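Local coordinates for protein ulvan Lyase-PL25 (Pseudoalteromonas sp. PLSV, PDB 5UAM) that degrades ulvan, the sulfated cell-wall polysaccharide of green seaweeds, as a beta-propeller lyase of polysaccharide lyase family 25, at residues Asn250-Thr255 with Glu301-Asn306; His209-Asp214 with Cys242-Ala247; Val235-His240 with Glu292-Met297. All coordinates share one frame; numbering follows the deposited sequence.

Interaction 1 of 3, residues Asn250-Thr255 with Glu301-Asn306; sequences NGRGHT and ELWTFN. With ZN (zinc ion), chain D.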
loop_
_atom_site.group_PDB
_atom_site.type_symbol
_atom_site.label_atom_id
_atom_site.label_comp_id
_atom_site.label_asym_id
_atom_site.label_seq_id
_atom_site.Cartn_x
_atom_site.Cartn_y
_atom_site.Cartn_z
ATOM N N ASN A 250 -0.565 31.620 -9.234
ATOM C CA ASN A 250 -0.186 32.631 -8.242
ATOM C C ASN A 250 1.015 32.194 -7.403
ATOM O O ASN A 250 1.110 32.497 -6.211
ATOM C CB ASN A 250 -1.373 33.004 -7.352
ATOM N N GLY A 251 1.946 31.476 -8.030
ATOM C CA GLY A 251 3.141 31.035 -7.333
ATOM C C GLY A 251 2.886 30.036 -6.225
ATOM O O GLY A 251 3.654 29.980 -5.257
ATOM N N ARG A 252 1.828 29.233 -6.343
ATOM C CA ARG A 252 1.513 28.276 -5.288
ATOM C C ARG A 252 2.671 27.316 -5.043
ATOM O O ARG A 252 2.878 26.869 -3.910
ATOM C CB ARG A 252 0.248 27.500 -5.662
ATOM C CG ARG A 252 -0.262 26.559 -4.576
ATOM C CD ARG A 252 -1.594 25.934 -4.986
ATOM N NE ARG A 252 -2.220 25.163 -3.910
ATOM C CZ ARG A 252 -3.397 24.554 -4.024
ATOM N NH1 ARG A 252 -4.071 24.626 -5.165
ATOM N NH2 ARG A 252 -3.904 23.866 -3.004
ATOM N N GLY A 253 3.425 26.979 -6.085
ATOM C CA GLY A 253 4.602 26.149 -5.904
ATOM C C GLY A 253 4.272 24.674 -5.748
ATOM O O GLY A 253 3.239 24.176 -6.198
ATOM N N HIS A 254 5.170 23.968 -5.077
ATOM C CA HIS A 254 5.054 22.526 -5.015
ATOM C C HIS A 254 4.020 22.096 -3.976
ATOM O O HIS A 254 4.104 22.479 -2.808
ATOM C CB HIS A 254 6.397 21.879 -4.701
ATOM C CG HIS A 254 6.308 20.395 -4.680
ATOM N ND1 HIS A 254 6.010 19.684 -3.538
ATOM C CD2 HIS A 254 6.363 19.495 -5.687
ATOM C CE1 HIS A 254 5.929 18.399 -3.839
ATOM N NE2 HIS A 254 6.136 18.258 -5.135
ATOM N N THR A 255 3.050 21.295 -4.413
ATOM C CA THR A 255 2.002 20.762 -3.549
ATOM C C THR A 255 1.922 19.246 -3.726
ATOM O O THR A 255 2.742 18.648 -4.434
ATOM C CB THR A 255 0.643 21.356 -3.938
ATOM O OG1 THR A 255 0.336 20.930 -5.268
ATOM C CG2 THR A 255 0.642 22.899 -3.836
ATOM N N GLU A 301 -10.927 18.429 -11.586
ATOM C CA GLU A 301 -10.089 19.209 -10.688
ATOM C C GLU A 301 -9.904 18.536 -9.330
ATOM O O GLU A 301 -9.144 19.054 -8.504
ATOM C CB GLU A 301 -10.690 20.602 -10.496
ATOM C CG GLU A 301 -10.624 21.449 -11.762
ATOM C CD GLU A 301 -11.245 22.811 -11.599
ATOM O OE1 GLU A 301 -11.666 23.146 -10.470
ATOM O OE2 GLU A 301 -11.319 23.549 -12.609
ATOM N N LEU A 302 -10.561 17.412 -9.075
ATOM C CA LEU A 302 -10.386 16.746 -7.794
ATOM C C LEU A 302 -8.960 16.229 -7.664
ATOM O O LEU A 302 -8.373 15.724 -8.625
ATOM C CB LEU A 302 -11.348 15.574 -7.653
ATOM C CG LEU A 302 -12.832 15.931 -7.689
ATOM C CD1 LEU A 302 -13.631 14.657 -7.572
ATOM C CD2 LEU A 302 -13.196 16.919 -6.590
ATOM N N TRP A 303 -8.410 16.348 -6.457
ATOM C CA TRP A 303 -7.095 15.824 -6.133
ATOM C C TRP A 303 -7.224 14.392 -5.619
ATOM O O TRP A 303 -8.123 14.071 -4.827
ATOM C CB TRP A 303 -6.434 16.679 -5.058
ATOM C CG TRP A 303 -5.964 18.026 -5.522
ATOM C CD1 TRP A 303 -6.440 18.760 -6.583
ATOM C CD2 TRP A 303 -4.904 18.807 -4.947
ATOM N NE1 TRP A 303 -5.738 19.935 -6.692
ATOM C CE2 TRP A 303 -4.792 19.983 -5.702
ATOM C CE3 TRP A 303 -4.037 18.615 -3.865
ATOM C CZ2 TRP A 303 -3.859 20.977 -5.405
ATOM C CZ3 TRP A 303 -3.113 19.603 -3.572
ATOM C CH2 TRP A 303 -3.025 20.762 -4.341
ATOM N N THR A 304 -6.305 13.532 -6.051
ATOM C CA THR A 304 -6.391 12.102 -5.777
ATOM C C THR A 304 -5.348 11.623 -4.779
ATOM O O THR A 304 -4.335 12.276 -4.503
ATOM C CB THR A 304 -6.253 11.290 -7.072
ATOM O OG1 THR A 304 -5.094 11.742 -7.777
ATOM C CG2 THR A 304 -7.493 11.478 -7.932
ATOM N N PHE A 305 -5.637 10.456 -4.228
ATOM C CA PHE A 305 -4.700 9.687 -3.429
ATOM C C PHE A 305 -5.007 8.248 -3.779
ATOM O O PHE A 305 -6.155 7.809 -3.664
ATOM C CB PHE A 305 -4.908 9.945 -1.928
ATOM C CG PHE A 305 -3.918 9.237 -1.032
ATOM C CD1 PHE A 305 -2.658 9.762 -0.828
ATOM C CD2 PHE A 305 -4.270 8.062 -0.385
ATOM C CE1 PHE A 305 -1.754 9.105 0.005
ATOM C CE2 PHE A 305 -3.374 7.427 0.439
ATOM C CZ PHE A 305 -2.136 7.950 0.626
ATOM N N ASN A 306 -4.017 7.546 -4.294
ATOM C CA ASN A 306 -4.275 6.260 -4.909
ATOM C C ASN A 306 -4.769 5.228 -3.895
ATOM O O ASN A 306 -4.526 5.314 -2.679
ATOM C CB ASN A 306 -3.017 5.767 -5.619
ATOM C CG ASN A 306 -3.306 4.744 -6.658
ATOM O OD1 ASN A 306 -4.349 4.757 -7.286
ATOM N ND2 ASN A 306 -2.356 3.838 -6.857
HETATM ZN ZN ZN D . 6.236 16.540 -6.268
#
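One indole, that of W303, carries the contact of residues 301-306 with residues 250-255, reaching R252 and T255 together. L302 leads into the strand that starts at W303, where CG stands anti to the carbonyl carbon (chi1 -72°) and the six-membered ring is carried outward to the loop with CH2 foremost. This single carbon lies 3.5 Å from R252 NH2 and 3.5 Å from T255 OG1. R252 arrives from the opposite direction on a chain extended from CG to NE. Its guanidinium presents one face to the indole, with W303 CH2 3.4 Å above its plane and displaced toward the rim, while W303 CZ2 lies 3.7 Å from R252 NH1. The two planes are 30° apart and the approach to the indole is oblique, so this is a van der Waals contact rather than a face-to-face cation-pi stack. The guanidinium is held from elsewhere: NH1 forms a salt bridge with D326 and NH2 bonds to the carbonyl oxygen of A329.

In the propeller, strand 303-311 is an outermost strand of a four-stranded antiparallel blade, whereas 250-255 belongs to the loop joining strands 232-243 and 258-267 of the preceding sheet, so W303 packs its blade against a loop of the neighbouring sheet. T255 crosses the indole at about a right angle, its CB 3.7 Å from W303 CH2. T255 OG1 accepts the backbone N-H of E257, as in an ST turn, and so has a polar partner beside the aromatic carbon. Immediately before it, H254 binds zinc through NE2 at 2.1 Å, sharing the metal with H184, H240 and C242. Farther along the strand, T304 OG1 hydrogen-bonds to D238 of the preceding sheet, and F305 pairs through its backbone with N322 within its own blade.

Interaction 2 of 3, residues His209-Asp214 with Cys242-Ala247; sequences HKRRTD and CWDGGA. With ZN (zinc ion), chain D.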
loop_
_atom_site.group_PDB
_atom_site.type_symbol
_atom_site.label_atom_id
_atom_site.label_comp_id
_atom_site.label_asym_id
_atom_site.label_seq_id
_atom_site.Cartn_x
_atom_site.Cartn_y
_atom_site.Cartn_z
ATOM N N HIS A 209 9.391 9.392 -15.198
ATOM C CA HIS A 209 9.427 10.791 -14.796
ATOM C C HIS A 209 10.253 11.580 -15.802
ATOM O O HIS A 209 11.224 11.075 -16.373
ATOM C CB HIS A 209 10.027 10.963 -13.391
ATOM C CG HIS A 209 11.514 11.148 -13.381
ATOM N ND1 HIS A 209 12.404 10.095 -13.473
ATOM C CD2 HIS A 209 12.272 12.269 -13.310
ATOM C CE1 HIS A 209 13.638 10.560 -13.451
ATOM N NE2 HIS A 209 13.587 11.876 -13.350
ATOM N N LYS A 210 9.869 12.835 -16.021
ATOM C CA LYS A 210 10.538 13.699 -16.988
ATOM C C LYS A 210 9.933 15.092 -16.903
ATOM O O LYS A 210 8.845 15.271 -16.350
ATOM C CB LYS A 210 10.410 13.185 -18.431
ATOM C CG LYS A 210 8.948 12.961 -18.894
ATOM C CD LYS A 210 8.916 12.607 -20.379
ATOM C CE LYS A 210 7.541 12.169 -20.849
ATOM N NZ LYS A 210 6.538 13.257 -20.726
ATOM N N ARG A 211 10.655 16.072 -17.440
ATOM C CA ARG A 211 10.137 17.432 -17.481
ATOM C C ARG A 211 8.961 17.497 -18.438
ATOM O O ARG A 211 8.990 16.915 -19.526
ATOM C CB ARG A 211 11.190 18.416 -17.997
ATOM C CG ARG A 211 12.494 18.489 -17.218
ATOM C CD ARG A 211 12.384 19.262 -15.909
ATOM N NE ARG A 211 11.569 20.472 -16.001
ATOM C CZ ARG A 211 11.285 21.257 -14.965
ATOM N NH1 ARG A 211 11.762 20.980 -13.754
ATOM N NH2 ARG A 211 10.520 22.325 -15.139
ATOM N N ARG A 212 7.942 18.246 -18.043
ATOM C CA ARG A 212 6.908 18.641 -18.980
ATOM C C ARG A 212 7.394 19.761 -19.884
ATOM O O ARG A 212 8.211 20.606 -19.496
ATOM C CB ARG A 212 5.675 19.101 -18.222
ATOM C CG ARG A 212 5.083 17.962 -17.470
ATOM C CD ARG A 212 3.826 18.322 -16.827
ATOM N NE ARG A 212 2.792 18.728 -17.772
ATOM C CZ ARG A 212 1.508 18.430 -17.630
ATOM N NH1 ARG A 212 1.103 17.700 -16.603
ATOM N NH2 ARG A 212 0.621 18.875 -18.516
ATOM N N THR A 213 6.875 19.769 -21.110
ATOM C CA THR A 213 7.227 20.810 -22.069
ATOM C C THR A 213 6.225 21.955 -22.106
ATOM O O THR A 213 6.477 22.948 -22.791
ATOM C CB THR A 213 7.361 20.215 -23.476
ATOM O OG1 THR A 213 6.116 19.609 -23.856
ATOM C CG2 THR A 213 8.465 19.154 -23.499
ATOM N N ASP A 214 5.105 21.845 -21.385
ATOM C CA ASP A 214 4.049 22.851 -21.421
ATOM C C ASP A 214 3.933 23.673 -20.147
ATOM O O ASP A 214 3.397 24.784 -20.197
ATOM C CB ASP A 214 2.695 22.175 -21.692
ATOM C CG ASP A 214 2.336 21.118 -20.646
ATOM O OD1 ASP A 214 3.217 20.346 -20.191
ATOM O OD2 ASP A 214 1.143 21.048 -20.284
ATOM N N CYS A 242 4.164 17.529 -10.427
ATOM C CA CYS A 242 5.229 17.849 -9.486
ATOM C C CYS A 242 5.805 19.209 -9.874
ATOM O O CYS A 242 6.731 19.326 -10.683
ATOM C CB CYS A 242 6.268 16.737 -9.451
ATOM S SG CYS A 242 7.479 16.971 -8.139
ATOM N N TRP A 243 5.251 20.255 -9.271
ATOM C CA TRP A 243 5.545 21.625 -9.668
ATOM C C TRP A 243 6.922 22.065 -9.188
ATOM O O TRP A 243 7.344 21.726 -8.077
ATOM C CB TRP A 243 4.514 22.572 -9.051
ATOM C CG TRP A 243 3.148 22.514 -9.670
ATOM C CD1 TRP A 243 2.039 21.871 -9.176
ATOM C CD2 TRP A 243 2.742 23.134 -10.891
ATOM N NE1 TRP A 243 0.969 22.068 -10.020
ATOM C CE2 TRP A 243 1.376 22.834 -11.080
ATOM C CE3 TRP A 243 3.397 23.913 -11.847
ATOM C CZ2 TRP A 243 0.655 23.301 -12.183
ATOM C CZ3 TRP A 243 2.675 24.374 -12.941
ATOM C CH2 TRP A 243 1.328 24.049 -13.106
ATOM N N ASP A 244 7.609 22.840 -10.025
ATOM C CA ASP A 244 8.814 23.530 -9.591
ATOM C C ASP A 244 8.447 24.553 -8.524
ATOM O O ASP A 244 7.329 25.079 -8.498
ATOM C CB ASP A 244 9.454 24.297 -10.759
ATOM C CG ASP A 244 10.067 23.391 -11.813
ATOM O OD1 ASP A 244 10.155 22.159 -11.601
ATOM O OD2 ASP A 244 10.468 23.935 -12.862
ATOM N N GLY A 245 9.409 24.872 -7.664
ATOM C CA GLY A 245 9.199 25.932 -6.695
ATOM C C GLY A 245 8.785 27.227 -7.363
ATOM O O GLY A 245 9.335 27.592 -8.408
ATOM N N GLY A 246 7.810 27.921 -6.777
ATOM C CA GLY A 246 7.323 29.179 -7.305
ATOM C C GLY A 246 6.456 29.080 -8.540
ATOM O O GLY A 246 5.972 30.114 -9.017
ATOM N N ALA A 247 6.247 27.881 -9.081
ATOM C CA ALA A 247 5.431 27.691 -10.267
ATOM C C ALA A 247 3.961 27.568 -9.872
ATOM O O ALA A 247 3.591 27.716 -8.706
ATOM C CB ALA A 247 5.894 26.449 -11.028
HETATM ZN ZN ZN D . 6.236 16.540 -6.268
#
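Two bends, at chi2 and chi3, fold the chain of R211 round to D244, whose CG stands anti to the carbonyl carbon (chi1 -70°), placing the carboxylate opposite the incoming guanidinium. The result is an end-on bidentate salt bridge at the surface of the propeller, linking the end of strand 204-211 to the residue just after strand 232-243, with strand 217-227 between them. R211 NH2 donates to D244 OD2 at 2.8 Å with an N-H...O angle of 162°, nearly in the guanidinium plane. R211 NH1 reaches the syn lone pair of D244 OD1 at 2.9 Å, along a path tilted from that plane. The two flat groups are 43° apart, and OD2 is met on its syn side but tilted out of the carboxylate plane. D244 OD1 also forms a salt bridge with R185. With an alanine in place of D244, R211 and R185 would probably be left without this shared carboxylate, and the R211 guanidinium would be freer to turn. Two residues before D244, C242 SG binds zinc at 2.3 Å. Within 209-214, R212 clasps D214 side-on, NE to OD1 at 2.9 Å. D244 also opens a type II turn, closed by A247 N to D244 O at 3.1 Å.

Interaction 3 of 3, residues Val235-His240 with Glu292-Met297; sequences VSYDYH and EKTMAM. With ZN (zinc ion), chain D; EDO (1,2-ethanediol), chain L.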
loop_
_atom_site.group_PDB
_atom_site.type_symbol
_atom_site.label_atom_id
_atom_site.label_comp_id
_atom_site.label_asym_id
_atom_site.label_seq_id
_atom_site.Cartn_x
_atom_site.Cartn_y
_atom_site.Cartn_z
ATOM N N VAL A 235 -1.672 -3.086 -12.242
ATOM C CA VAL A 235 -1.147 -1.862 -11.646
ATOM C C VAL A 235 -2.140 -0.725 -11.882
ATOM O O VAL A 235 -2.458 -0.415 -13.037
ATOM C CB VAL A 235 0.230 -1.491 -12.217
ATOM C CG1 VAL A 235 0.803 -0.277 -11.482
ATOM C CG2 VAL A 235 1.182 -2.695 -12.139
ATOM N N SER A 236 -2.587 -0.074 -10.798
ATOM C CA SER A 236 -3.358 1.151 -10.898
ATOM C C SER A 236 -2.491 2.294 -10.403
ATOM O O SER A 236 -1.627 2.116 -9.542
ATOM C CB SER A 236 -4.667 1.088 -10.120
ATOM O OG SER A 236 -4.417 0.808 -8.759
ATOM N N TYR A 237 -2.696 3.471 -10.964
ATOM C CA TYR A 237 -1.801 4.562 -10.614
ATOM C C TYR A 237 -2.485 5.898 -10.843
ATOM O O TYR A 237 -3.374 6.013 -11.675
ATOM C CB TYR A 237 -0.482 4.493 -11.389
ATOM C CG TYR A 237 -0.525 4.275 -12.894
ATOM C CD1 TYR A 237 -0.766 3.010 -13.436
ATOM C CD2 TYR A 237 -0.212 5.307 -13.767
ATOM C CE1 TYR A 237 -0.723 2.801 -14.787
ATOM C CE2 TYR A 237 -0.169 5.102 -15.121
ATOM C CZ TYR A 237 -0.417 3.842 -15.635
ATOM O OH TYR A 237 -0.341 3.641 -17.002
ATOM N N ASP A 238 -2.078 6.899 -10.064
ATOM C CA ASP A 238 -2.475 8.280 -10.330
ATOM C C ASP A 238 -1.249 9.121 -10.662
ATOM O O ASP A 238 -0.100 8.709 -10.466
ATOM C CB ASP A 238 -3.368 8.908 -9.226
ATOM C CG ASP A 238 -2.684 9.080 -7.859
ATOM O OD1 ASP A 238 -1.754 8.347 -7.504
ATOM O OD2 ASP A 238 -3.145 9.971 -7.094
ATOM N N TYR A 239 -1.523 10.295 -11.220
ATOM C CA TYR A 239 -0.492 11.202 -11.711
ATOM C C TYR A 239 -0.292 12.371 -10.756
ATOM O O TYR A 239 -1.262 13.011 -10.344
ATOM C CB TYR A 239 -0.870 11.718 -13.091
ATOM C CG TYR A 239 0.087 12.754 -13.637
ATOM C CD1 TYR A 239 1.281 12.380 -14.210
ATOM C CD2 TYR A 239 -0.236 14.105 -13.617
ATOM C CE1 TYR A 239 2.147 13.321 -14.720
ATOM C CE2 TYR A 239 0.629 15.061 -14.132
ATOM C CZ TYR A 239 1.820 14.656 -14.690
ATOM O OH TYR A 239 2.669 15.604 -15.200
ATOM N N HIS A 240 0.964 12.652 -10.427
ATOM C CA HIS A 240 1.348 13.790 -9.598
ATOM C C HIS A 240 1.933 14.881 -10.497
ATOM O O HIS A 240 2.925 14.652 -11.205
ATOM C CB HIS A 240 2.351 13.324 -8.535
ATOM C CG HIS A 240 3.018 14.430 -7.778
ATOM N ND1 HIS A 240 2.325 15.482 -7.218
ATOM C CD2 HIS A 240 4.319 14.632 -7.472
ATOM C CE1 HIS A 240 3.177 16.292 -6.610
ATOM N NE2 HIS A 240 4.395 15.791 -6.738
ATOM N N GLU A 292 -3.399 8.414 -23.425
ATOM C CA GLU A 292 -3.960 7.851 -24.643
ATOM C C GLU A 292 -4.467 6.426 -24.449
ATOM O O GLU A 292 -5.480 6.052 -25.056
ATOM C CB GLU A 292 -2.888 7.879 -25.738
ATOM C CG GLU A 292 -3.282 7.227 -27.073
ATOM C CD GLU A 292 -4.235 8.077 -27.890
ATOM O OE1 GLU A 292 -4.461 9.252 -27.518
ATOM O OE2 GLU A 292 -4.747 7.562 -28.910
ATOM N N LYS A 293 -3.792 5.621 -23.619
ATOM C CA LYS A 293 -3.982 4.171 -23.633
ATOM C C LYS A 293 -4.392 3.549 -22.310
ATOM O O LYS A 293 -5.032 2.488 -22.327
ATOM C CB LYS A 293 -2.697 3.460 -24.084
ATOM C CG LYS A 293 -2.258 3.762 -25.502
ATOM C CD LYS A 293 -3.259 3.255 -26.525
ATOM C CE LYS A 293 -2.803 3.538 -27.940
ATOM N NZ LYS A 293 -3.887 3.190 -28.909
ATOM N N THR A 294 -4.052 4.142 -21.166
ATOM C CA THR A 294 -4.298 3.482 -19.889
ATOM C C THR A 294 -5.202 4.256 -18.937
ATOM O O THR A 294 -5.495 3.754 -17.847
ATOM C CB THR A 294 -2.982 3.181 -19.155
ATOM O OG1 THR A 294 -2.323 4.412 -18.818
ATOM C CG2 THR A 294 -2.075 2.325 -20.010
ATOM N N MET A 295 -5.640 5.459 -19.282
ATOM C CA MET A 295 -6.559 6.186 -18.407
ATOM C C MET A 295 -7.784 5.339 -18.107
ATOM O O MET A 295 -8.405 4.770 -19.011
ATOM C CB MET A 295 -6.998 7.482 -19.086
ATOM C CG MET A 295 -7.980 8.315 -18.285
ATOM S SD MET A 295 -7.229 9.022 -16.827
ATOM C CE MET A 295 -6.169 10.293 -17.551
ATOM N N ALA A 296 -8.145 5.276 -16.830
ATOM C CA ALA A 296 -9.355 4.593 -16.396
ATOM C C ALA A 296 -10.451 5.543 -15.960
ATOM O O ALA A 296 -11.608 5.338 -16.326
ATOM C CB ALA A 296 -9.041 3.642 -15.241
ATOM N N MET A 297 -10.136 6.598 -15.214
ATOM C CA MET A 297 -11.150 7.588 -14.873
ATOM C C MET A 297 -10.472 8.919 -14.588
ATOM O O MET A 297 -9.594 8.998 -13.719
ATOM C CB MET A 297 -11.940 7.124 -13.645
ATOM C CG MET A 297 -13.167 7.982 -13.370
ATOM S SD MET A 297 -14.383 7.935 -14.708
ATOM C CE MET A 297 -14.922 6.216 -14.712
HETATM ZN ZN ZN D . 6.236 16.540 -6.268
HETATM C C1 EDO L . -7.857 5.810 -22.267
HETATM O O1 EDO L . -9.085 5.508 -21.563
HETATM C C2 EDO L . -8.053 6.994 -23.201
HETATM O O2 EDO L . -8.232 8.181 -22.423
#
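A single hydrogen bond between hydroxyls joins Y237 to T294: Y237 OH and T294 OG1 are 2.8 Å apart. Y237 has its CG between the backbone N and the carbonyl carbon (chi1 48°), and from there the phenol extends from strand 232-243 as far as the end of helix 287-293. T294, the first residue to leave helical geometry, turns its CB toward residues 235-240. Its OG1 also hydrogen-bonds to the carbonyl oxygen of A290, one turn back, which ties the threonine to the helix it follows. Near the helix end, a 1,2-ethanediol, probably from the crystallisation liquor, donates from O1 to M295 O at 2.7 Å.

Van der Waals contact is confined to the same place. The side chains cross at about a right angle, with T294 CB 3.4 Å and T294 CG2 3.7 Å from Y237 OH, so the phenol oxygen rests against the threonine while the tyrosine ring is approached obliquely. Both residues are buried.

Metal coordination occupies the other end of the strand, where H240 NE2 binds zinc at 2.0 Å. The opposite ring nitrogen, ND1, is hydrogen-bonded to the carbonyl oxygen of E257, a second-shell contact that helps fix the rotation of the imidazole.

Backbone pairing completes the link, because strand 258-267 pairs with both 232-243 and 295-297. V261 is opposed by two residues, A296 and M297, in a classic bulge. Across that shared strand, the Y237-T294 bond joins 232-243 to the helix-to-strand junction at the start of strand 295-297, within an antiparallel sheet of the beta-propeller.

All three interactions include a zinc ligand: H254 in interaction 1, C242 in interaction 2 and H240 in interaction 3, with H184 completing a probably structural site that ties loop 250-255 to strand 232-243. The centres of interactions 1 and 2 are about 12 Å apart, and G253 N lies 2.7 Å from A247 O, a probable hydrogen bond. Those of 1 and 3 are about 17 Å apart, with T255 O packed 3.2 Å from H240 CE1. Interactions 2 and 3 share strand 232-243, and R212 NH1 hydrogen-bonds to Y239 OH at 3.0 Å. Interaction 3 approaches the substrate site: the Y237 side chain lies about 6 Å from that of Y222, which probably binds substrate, as do H184 and H254.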